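Ribonucleotide monophosphatase NagD (Escherichia coli, PDB 2C4N) removes phosphate from ribonucleotides such as UMP, and probably from a broad range of other phosphate esters, as a magnesium-dependent phosphatase of the haloacid dehalogenase superfamily. Local coordinates at the interface of chains A and B and the interface of chains A and C. Coordinates in Å, arbitrary orientation; residue numbers count along the deposited sequence, not the author numbering. Chains: chain A/B/C, Protein NAGD.

Contact 1: the interface of chains A and B. Residues chain A 172, 178-180; chain B 179, 208, 211-212.
A:Trp180 and B:Phe211 stack across a two-fold interface in which the loop before helix 180-189 of one chain packs on the end of helix 203-212 of the other. NagD is a monomer, so this pairing may reflect crystal packing. The indole's five-membered ring and the phenyl ring are nearly parallel, 2° apart, but slipped, with centroids 4.6 Å apart. The overlap is confined to the CE1–CZ side of B:Phe211, which lies over the CD1–NE1 side of the indole, CE1 being 3.4 Å from A:Trp180 CD1, while the same CE1 meets the rim of A:Phe172 at CZ (3.8 Å).

A further apolar contact joins the two copies of one proline: CG of A:Pro179 lies 3.5 Å from CG of B:Pro179, a tight approach, with the rings crossing at about a right angle. A polar link comes from B:Gln212, whose amide NE2 donates to the hydroxyl OG of A:Ser178. The modelled separation of 2.4 Å is too short to be taken literally, although the hydroxyl lies close to the amide plane. A bend at chi2 (-129°) carries the amide over A:Pro179. With an alanine in place of B:Gln212, A:Ser178 OG would probably lose its partner from chain B and a gap would open beside A:Pro179. Within chain A, OG also receives a weak bond from the backbone N of A:Trp180, 3.4 Å away at the start of helix 180-189.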
loop_
_atom_site.group_PDB
_atom_site.type_symbol
_atom_site.label_atom_id
_atom_site.label_comp_id
_atom_site.label_asym_id
_atom_site.label_seq_id
_atom_site.Cartn_x
_atom_site.Cartn_y
_atom_site.Cartn_z
ATOM N N PHE A 172 -14.441 7.758 -3.789
ATOM C CA PHE A 172 -14.918 8.207 -2.506
ATOM C C PHE A 172 -15.953 7.133 -2.180
ATOM O O PHE A 172 -16.929 6.972 -2.924
ATOM C CB PHE A 172 -15.618 9.563 -2.617
ATOM C CG PHE A 172 -16.316 9.983 -1.350
ATOM C CD1 PHE A 172 -15.587 10.452 -0.260
ATOM C CD2 PHE A 172 -17.697 9.867 -1.230
ATOM C CE1 PHE A 172 -16.226 10.796 0.928
ATOM C CE2 PHE A 172 -18.343 10.209 -0.047
ATOM C CZ PHE A 172 -17.608 10.673 1.032
ATOM N N SER A 178 -16.831 5.292 6.322
ATOM C CA SER A 178 -16.959 6.722 6.080
ATOM C C SER A 178 -18.024 7.312 7.008
ATOM O O SER A 178 -19.148 6.817 7.079
ATOM C CB SER A 178 -17.343 6.975 4.622
ATOM O OG SER A 178 -17.651 8.339 4.413
ATOM N N PRO A 179 -17.673 8.373 7.745
ATOM C CA PRO A 179 -18.630 9.003 8.661
ATOM C C PRO A 179 -19.807 9.666 7.939
ATOM O O PRO A 179 -20.881 9.842 8.513
ATOM C CB PRO A 179 -17.770 10.022 9.409
ATOM C CG PRO A 179 -16.398 9.418 9.359
ATOM C CD PRO A 179 -16.322 8.921 7.943
ATOM N N TRP A 180 -19.614 10.025 6.676
ATOM C CA TRP A 180 -20.681 10.693 5.937
ATOM C C TRP A 180 -22.007 9.933 5.903
ATOM O O TRP A 180 -23.069 10.535 6.047
ATOM C CB TRP A 180 -20.254 10.993 4.501
ATOM C CG TRP A 180 -21.263 11.849 3.805
ATOM C CD1 TRP A 180 -21.355 13.210 3.853
ATOM C CD2 TRP A 180 -22.390 11.397 3.046
ATOM N NE1 TRP A 180 -22.473 13.635 3.174
ATOM C CE2 TRP A 180 -23.127 12.541 2.670
ATOM C CE3 TRP A 180 -22.851 10.134 2.652
ATOM C CZ2 TRP A 180 -24.305 12.461 1.919
ATOM C CZ3 TRP A 180 -24.022 10.054 1.906
ATOM C CH2 TRP A 180 -24.734 11.212 1.547
ATOM N N PRO B 179 -12.663 13.004 10.628
ATOM C CA PRO B 179 -13.804 13.855 10.984
ATOM C C PRO B 179 -13.923 14.104 12.490
ATOM O O PRO B 179 -14.508 15.097 12.921
ATOM C CB PRO B 179 -14.999 13.071 10.437
ATOM C CG PRO B 179 -14.409 12.292 9.299
ATOM C CD PRO B 179 -13.107 11.818 9.881
ATOM N N LEU B 208 -12.289 17.669 3.105
ATOM C CA LEU B 208 -12.720 16.285 3.268
ATOM C C LEU B 208 -13.285 16.051 4.672
ATOM O O LEU B 208 -14.346 15.443 4.828
ATOM C CB LEU B 208 -11.551 15.327 3.009
ATOM C CG LEU B 208 -11.803 13.825 3.210
ATOM C CD1 LEU B 208 -12.926 13.353 2.299
ATOM C CD2 LEU B 208 -10.524 13.054 2.925
ATOM N N PHE B 211 -16.624 18.063 5.175
ATOM C CA PHE B 211 -17.691 17.420 4.420
ATOM C C PHE B 211 -18.235 16.178 5.124
ATOM O O PHE B 211 -19.449 16.007 5.273
ATOM C CB PHE B 211 -17.187 17.048 3.026
ATOM C CG PHE B 211 -18.166 16.247 2.238
ATOM C CD1 PHE B 211 -18.099 14.857 2.223
ATOM C CD2 PHE B 211 -19.205 16.881 1.562
ATOM C CE1 PHE B 211 -19.060 14.108 1.549
ATOM C CE2 PHE B 211 -20.169 16.143 0.887
ATOM C CZ PHE B 211 -20.096 14.754 0.883
ATOM N N GLN B 212 -17.330 15.312 5.553
ATOM C CA GLN B 212 -17.722 14.089 6.241
ATOM C C GLN B 212 -18.414 14.358 7.570
ATOM O O GLN B 212 -19.240 13.563 8.010
ATOM C CB GLN B 212 -16.497 13.203 6.466
ATOM C CG GLN B 212 -15.865 12.733 5.173
ATOM C CD GLN B 212 -15.651 11.242 5.148
ATOM O OE1 GLN B 212 -14.522 10.764 5.226
ATOM N NE2 GLN B 212 -16.737 10.495 5.048
#

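Contact 2: the interface of chains A and C. Residues chain A 128, 132, 135-136; chain C 152.
C:Phe152, on a loop, lays its ring against helix 124-135 of chain A, where A:His128, A:Tyr132 and A:Ala135 line one flank. In each chain these segments lie between the positions of A:Thr42 and A:Lys176, which probably bind substrate, the stretch in which NagD-type members of the haloacid dehalogenase superfamily carry their cap domain, so cap probably meets cap here. The two-fold pairing belongs to the deposited assembly of a monomeric protein and may not persist in solution.

The phenyl ring turns one face to A:Ala135, whose CB sits above it, 3.7 Å from the centroid and displaced toward the CE2–CZ rim, in a CH-pi contact. C:Phe152 CG points away from its own carbonyl carbon (chi1 -67°), which sends the ring along the helix toward A:Ala135. A:Tyr132 crosses this side chain at about a right angle, meeting it through the CD1 atoms of the two rings at 3.9 Å.

The amide of A:Asn136 stands nearly upright to the phenyl plane, 83° from it. Its ND2 gives a hydrogen bond to A:Tyr132 O at 2.9 Å, and the same nitrogen lies over the rim of the tyrosine's ring, which fixes how the amide is turned. At the other end, A:His128 points its CD2 edge at the backbone O of C:Phe152 (3.4 Å). Water 1, in the imidazole plane, bridges A:His128 NE2 at 3.2 Å and C:Phe152 N at 3.0 Å.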
loop_
_atom_site.group_PDB
_atom_site.type_symbol
_atom_site.label_atom_id
_atom_site.label_comp_id
_atom_site.label_asym_id
_atom_site.label_seq_id
_atom_site.Cartn_x
_atom_site.Cartn_y
_atom_site.Cartn_z
ATOM N N HIS A 128 -12.876 -1.208 -18.268
ATOM C CA HIS A 128 -12.212 -0.367 -19.256
ATOM C C HIS A 128 -12.825 1.029 -19.310
ATOM O O HIS A 128 -12.129 2.030 -19.157
ATOM C CB HIS A 128 -12.302 -1.027 -20.639
ATOM C CG HIS A 128 -11.798 -0.168 -21.757
ATOM N ND1 HIS A 128 -12.371 -0.173 -23.011
ATOM C CD2 HIS A 128 -10.774 0.714 -21.815
ATOM C CE1 HIS A 128 -11.723 0.673 -23.792
ATOM N NE2 HIS A 128 -10.749 1.223 -23.091
ATOM N N TYR A 132 -11.255 4.508 -18.027
ATOM C CA TYR A 132 -11.064 5.568 -19.011
ATOM C C TYR A 132 -11.667 6.887 -18.524
ATOM O O TYR A 132 -11.019 7.932 -18.580
ATOM C CB TYR A 132 -11.712 5.165 -20.335
ATOM C CG TYR A 132 -11.720 6.263 -21.374
ATOM C CD1 TYR A 132 -10.581 6.554 -22.123
ATOM C CD2 TYR A 132 -12.868 7.021 -21.597
ATOM C CE1 TYR A 132 -10.585 7.575 -23.076
ATOM C CE2 TYR A 132 -12.883 8.043 -22.544
ATOM C CZ TYR A 132 -11.741 8.314 -23.278
ATOM O OH TYR A 132 -11.759 9.322 -24.215
ATOM N N ALA A 135 -9.810 8.193 -15.346
ATOM C CA ALA A 135 -8.507 8.695 -15.744
ATOM C C ALA A 135 -8.638 10.051 -16.426
ATOM O O ALA A 135 -7.729 10.878 -16.352
ATOM C CB ALA A 135 -7.833 7.708 -16.676
ATOM N N ASN A 136 -9.739 10.263 -17.107
ATOM C CA ASN A 136 -10.050 11.509 -17.746
ATOM C C ASN A 136 -10.763 12.561 -16.935
ATOM O O ASN A 136 -11.255 13.509 -17.467
ATOM C CB ASN A 136 -10.677 11.308 -19.119
ATOM C CG ASN A 136 -9.677 10.872 -20.147
ATOM O OD1 ASN A 136 -8.964 11.699 -20.679
ATOM N ND2 ASN A 136 -9.636 9.625 -20.444
ATOM N N PHE C 152 -6.293 2.740 -22.006
ATOM C CA PHE C 152 -6.640 2.285 -20.670
ATOM C C PHE C 152 -7.254 0.896 -20.692
ATOM O O PHE C 152 -8.072 0.541 -19.840
ATOM C CB PHE C 152 -7.569 3.292 -19.997
ATOM C CG PHE C 152 -6.907 4.612 -19.716
ATOM C CD1 PHE C 152 -7.152 5.718 -20.524
ATOM C CD2 PHE C 152 -6.002 4.736 -18.662
ATOM C CE1 PHE C 152 -6.505 6.933 -20.286
ATOM C CE2 PHE C 152 -5.349 5.942 -18.414
ATOM C CZ PHE C 152 -5.602 7.048 -19.232
HETATM O O HOH W 1 -8.604 3.485 -23.792
#

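Contact 3: the interface of chains A and C. Residues chain A 157-158, 161-162, 165; chain C 158, 161-162, 165.
A:Ala161 and C:Ala161 meet where helix 156-167 of chain A packs on its own copy from chain C across a two-fold axis. The contact is a helix pair of the small-xxx-small type, with Ala158 and Gly162 four residues apart on the touching face and Ala161 beside them, in this NagD-family phosphatase. Since the enzyme is monomeric, the pairing may come from crystal packing.

Apolar contacts fill the centre. The two methyl groups touch, A:Ala161 CB to C:Ala161 CB being 3.8 Å, and each also rests on the opposite backbone: A:Ala161 CB lies 3.7 Å from the carbonyl carbon C of C:Ala161. To one side, each methyl packs against the glycine of the partner, with A:Ala161 CB 3.9 Å from C:Gly162 CA. The small residues thus bring backbone to backbone, and A:Gly162 CA comes within 3.6 Å of C:Ala158 O.

Water-mediated contacts lie beside the methyls. As modelled, a bend at chi2 (62°) turns each Lys165 toward the axis, although both lysine side chains are poorly ordered. Water 2 and water 3, themselves 3.0 Å apart, are shared by both NZ atoms. The nitrogens A:Lys165 NZ and C:Lys165 NZ stay 5.1 Å apart, and the intervening waters probably ease the repulsion between the like charges.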
loop_
_atom_site.group_PDB
_atom_site.type_symbol
_atom_site.label_atom_id
_atom_site.label_comp_id
_atom_site.label_asym_id
_atom_site.label_seq_id
_atom_site.Cartn_x
_atom_site.Cartn_y
_atom_site.Cartn_z
ATOM N N GLY A 157 -15.908 -3.125 -3.492
ATOM C CA GLY A 157 -14.475 -2.912 -3.351
ATOM C C GLY A 157 -13.639 -3.672 -4.363
ATOM O O GLY A 157 -12.625 -3.163 -4.849
ATOM N N ALA A 158 -14.058 -4.893 -4.674
ATOM C CA ALA A 158 -13.347 -5.728 -5.637
ATOM C C ALA A 158 -13.526 -5.213 -7.065
ATOM O O ALA A 158 -12.616 -5.310 -7.892
ATOM C CB ALA A 158 -13.834 -7.173 -5.532
ATOM N N ALA A 161 -11.212 -2.218 -7.564
ATOM C CA ALA A 161 -9.793 -2.560 -7.617
ATOM C C ALA A 161 -9.135 -2.410 -8.993
ATOM O O ALA A 161 -8.090 -1.763 -9.120
ATOM C CB ALA A 161 -9.589 -3.978 -7.081
ATOM N N GLY A 162 -9.737 -3.010 -10.018
ATOM C CA GLY A 162 -9.181 -2.914 -11.358
ATOM C C GLY A 162 -9.229 -1.500 -11.909
ATOM O O GLY A 162 -8.297 -1.048 -12.575
ATOM N N LYS A 165 -6.512 0.535 -10.215
ATOM C CA LYS A 165 -5.205 0.105 -10.717
ATOM C C LYS A 165 -4.856 0.758 -12.054
ATOM O O LYS A 165 -3.739 1.236 -12.254
ATOM C CB LYS A 165 -5.195 -1.417 -10.884
ATOM C CG LYS A 165 -3.928 -2.105 -10.406
ATOM C CD LYS A 165 -3.743 -1.882 -8.915
ATOM C CE LYS A 165 -3.097 -3.083 -8.241
ATOM N NZ LYS A 165 -3.192 -3.008 -6.752
ATOM N N ALA C 158 -4.506 -5.497 -13.889
ATOM C CA ALA C 158 -5.840 -5.009 -13.548
ATOM C C ALA C 158 -6.800 -6.163 -13.260
ATOM O O ALA C 158 -7.686 -6.051 -12.408
ATOM C CB ALA C 158 -6.382 -4.141 -14.682
ATOM N N ALA C 161 -6.096 -7.468 -9.742
ATOM C CA ALA C 161 -6.499 -6.558 -8.674
ATOM C C ALA C 161 -7.706 -7.014 -7.845
ATOM O O ALA C 161 -7.643 -7.042 -6.612
ATOM C CB ALA C 161 -6.749 -5.166 -9.256
ATOM N N GLY C 162 -8.800 -7.364 -8.517
ATOM C CA GLY C 162 -9.988 -7.814 -7.810
ATOM C C GLY C 162 -9.774 -9.134 -7.091
ATOM O O GLY C 162 -10.256 -9.335 -5.977
ATOM N N LYS C 165 -7.691 -8.485 -3.988
ATOM C CA LYS C 165 -8.511 -7.781 -2.997
ATOM C C LYS C 165 -9.398 -8.735 -2.198
ATOM O O LYS C 165 -9.491 -8.640 -0.974
ATOM C CB LYS C 165 -9.393 -6.747 -3.703
ATOM C CG LYS C 165 -9.484 -5.401 -3.005
ATOM C CD LYS C 165 -8.112 -4.752 -2.939
ATOM C CE LYS C 165 -8.198 -3.238 -3.053
ATOM N NZ LYS C 165 -6.861 -2.618 -3.301
HETATM O O HOH W 2 -5.411 -4.648 -5.418
HETATM O O HOH W 3 -6.201 -1.851 -6.193
#

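Contact 4: the interface of chains A and C. Residues chain A 118, 152-154; chain C 124, 128.
Loop residues 152-154 and 118 of chain A pack on the first turns of helix 124-135 of chain C, placing A:Tyr153 and A:Pro154 against C:Trp124 and C:His128. The interface is a cluster of aromatic and proline rings, probably between the cap domains of two NagD-family phosphatases; the protein is a monomer, so the cluster may arise from crystal packing.

A:Pro154 lies on one face of the indole, its CD 3.7 Å from the centroid of the six-membered ring. A:Tyr153 takes up the indole's edge: the planes are 82° apart, and C:Trp124 CH2 points at the CG–CD2 rim of the tyrosine ring, 3.8 Å from CD2. With chi1 at -79°, the tyrosine also runs alongside C:His128 and turns its CD1–CE1 edge to a face of the steeply inclined imidazole, near its rim, CD1 lying 3.3 Å from NE2.

The indole NE1 hydrogen is spread over several weak bonds, to A:Pro154 O at 3.3 Å and to both carboxylate oxygens of A:Glu118, OE2 being 3.3 Å away. The carboxylate is turned 51° from the indole plane. Replacing C:Trp124 by an alanine is likely to deprive A:Pro154 of the surface it lies on and to leave the carboxylate of A:Glu118 without its indole N-H.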
loop_
_atom_site.group_PDB
_atom_site.type_symbol
_atom_site.label_atom_id
_atom_site.label_comp_id
_atom_site.label_asym_id
_atom_site.label_seq_id
_atom_site.Cartn_x
_atom_site.Cartn_y
_atom_site.Cartn_z
ATOM N N GLU A 118 -22.552 -2.730 -7.199
ATOM C CA GLU A 118 -22.342 -4.160 -7.369
ATOM C C GLU A 118 -23.154 -4.675 -8.553
ATOM O O GLU A 118 -24.294 -4.262 -8.776
ATOM C CB GLU A 118 -22.737 -4.924 -6.101
ATOM C CG GLU A 118 -23.090 -6.391 -6.339
ATOM C CD GLU A 118 -21.901 -7.273 -6.700
ATOM O OE1 GLU A 118 -20.985 -6.818 -7.419
ATOM O OE2 GLU A 118 -21.894 -8.449 -6.272
ATOM N N PHE A 152 -16.849 -15.691 -1.134
ATOM C CA PHE A 152 -15.867 -14.881 -1.835
ATOM C C PHE A 152 -16.475 -14.176 -3.035
ATOM O O PHE A 152 -15.799 -13.901 -4.030
ATOM C CB PHE A 152 -14.671 -15.739 -2.241
ATOM C CG PHE A 152 -13.880 -16.245 -1.069
ATOM C CD1 PHE A 152 -14.010 -17.561 -0.636
ATOM C CD2 PHE A 152 -13.031 -15.388 -0.369
ATOM C CE1 PHE A 152 -13.304 -18.019 0.479
ATOM C CE2 PHE A 152 -12.321 -15.832 0.746
ATOM C CZ PHE A 152 -12.459 -17.155 1.173
ATOM N N TYR A 153 -17.763 -13.878 -2.922
ATOM C CA TYR A 153 -18.500 -13.172 -3.959
ATOM C C TYR A 153 -17.953 -11.757 -4.078
ATOM O O TYR A 153 -17.921 -11.018 -3.094
ATOM C CB TYR A 153 -19.980 -13.090 -3.581
ATOM C CG TYR A 153 -20.779 -14.346 -3.828
ATOM C CD1 TYR A 153 -20.180 -15.605 -3.801
ATOM C CD2 TYR A 153 -22.149 -14.276 -4.056
ATOM C CE1 TYR A 153 -20.931 -16.763 -4.001
ATOM C CE2 TYR A 153 -22.906 -15.425 -4.254
ATOM C CZ TYR A 153 -22.291 -16.663 -4.225
ATOM O OH TYR A 153 -23.044 -17.795 -4.420
ATOM N N PRO A 154 -17.530 -11.357 -5.285
ATOM C CA PRO A 154 -17.002 -10.001 -5.443
ATOM C C PRO A 154 -18.039 -8.961 -5.027
ATOM O O PRO A 154 -19.228 -9.107 -5.320
ATOM C CB PRO A 154 -16.684 -9.928 -6.937
ATOM C CG PRO A 154 -16.319 -11.358 -7.271
ATOM C CD PRO A 154 -17.399 -12.123 -6.537
ATOM N N TRP C 124 -17.260 -11.012 -13.643
ATOM C CA TRP C 124 -17.562 -11.261 -12.240
ATOM C C TRP C 124 -17.361 -12.729 -11.857
ATOM O O TRP C 124 -16.797 -13.037 -10.808
ATOM C CB TRP C 124 -19.012 -10.845 -11.974
ATOM C CG TRP C 124 -19.390 -10.719 -10.531
ATOM C CD1 TRP C 124 -19.368 -9.584 -9.773
ATOM C CD2 TRP C 124 -19.895 -11.758 -9.683
ATOM N NE1 TRP C 124 -19.832 -9.850 -8.508
ATOM C CE2 TRP C 124 -20.156 -11.180 -8.423
ATOM C CE3 TRP C 124 -20.144 -13.124 -9.863
ATOM C CZ2 TRP C 124 -20.670 -11.920 -7.349
ATOM C CZ3 TRP C 124 -20.653 -13.862 -8.795
ATOM C CH2 TRP C 124 -20.905 -13.257 -7.553
ATOM N N HIS C 128 -14.636 -14.189 -9.242
ATOM C CA HIS C 128 -15.174 -14.959 -8.127
ATOM C C HIS C 128 -14.462 -16.300 -7.974
ATOM O O HIS C 128 -13.940 -16.618 -6.909
ATOM C CB HIS C 128 -16.676 -15.191 -8.337
ATOM C CG HIS C 128 -17.296 -16.114 -7.334
ATOM N ND1 HIS C 128 -18.305 -16.995 -7.662
ATOM C CD2 HIS C 128 -17.058 -16.290 -6.014
ATOM C CE1 HIS C 128 -18.658 -17.676 -6.587
ATOM N NE2 HIS C 128 -17.917 -17.266 -5.573
HETATM O O HOH W 4 -17.720 -18.217 -2.530
#

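Contacts 2, 3 and 4 belong to one A–C interface. Contact 3 straddles its axis, its centre about 15 Å from that of contact 2 and 11 Å from that of contact 4. Helix 124-135 and the loop bearing Phe152 meet in both flanking contacts with the chains exchanged, so the water-bridged pairing of His128 with Phe152 occurs twice. The centre of contact 1 is about 23 to 26 Å from the other centres; it joins A to B through different elements. Two such pairings can build the deposited tetramer, which, NagD being a monomer, may exist only in the crystal. The centre of contact 4 is about 15 Å from A:Asp11.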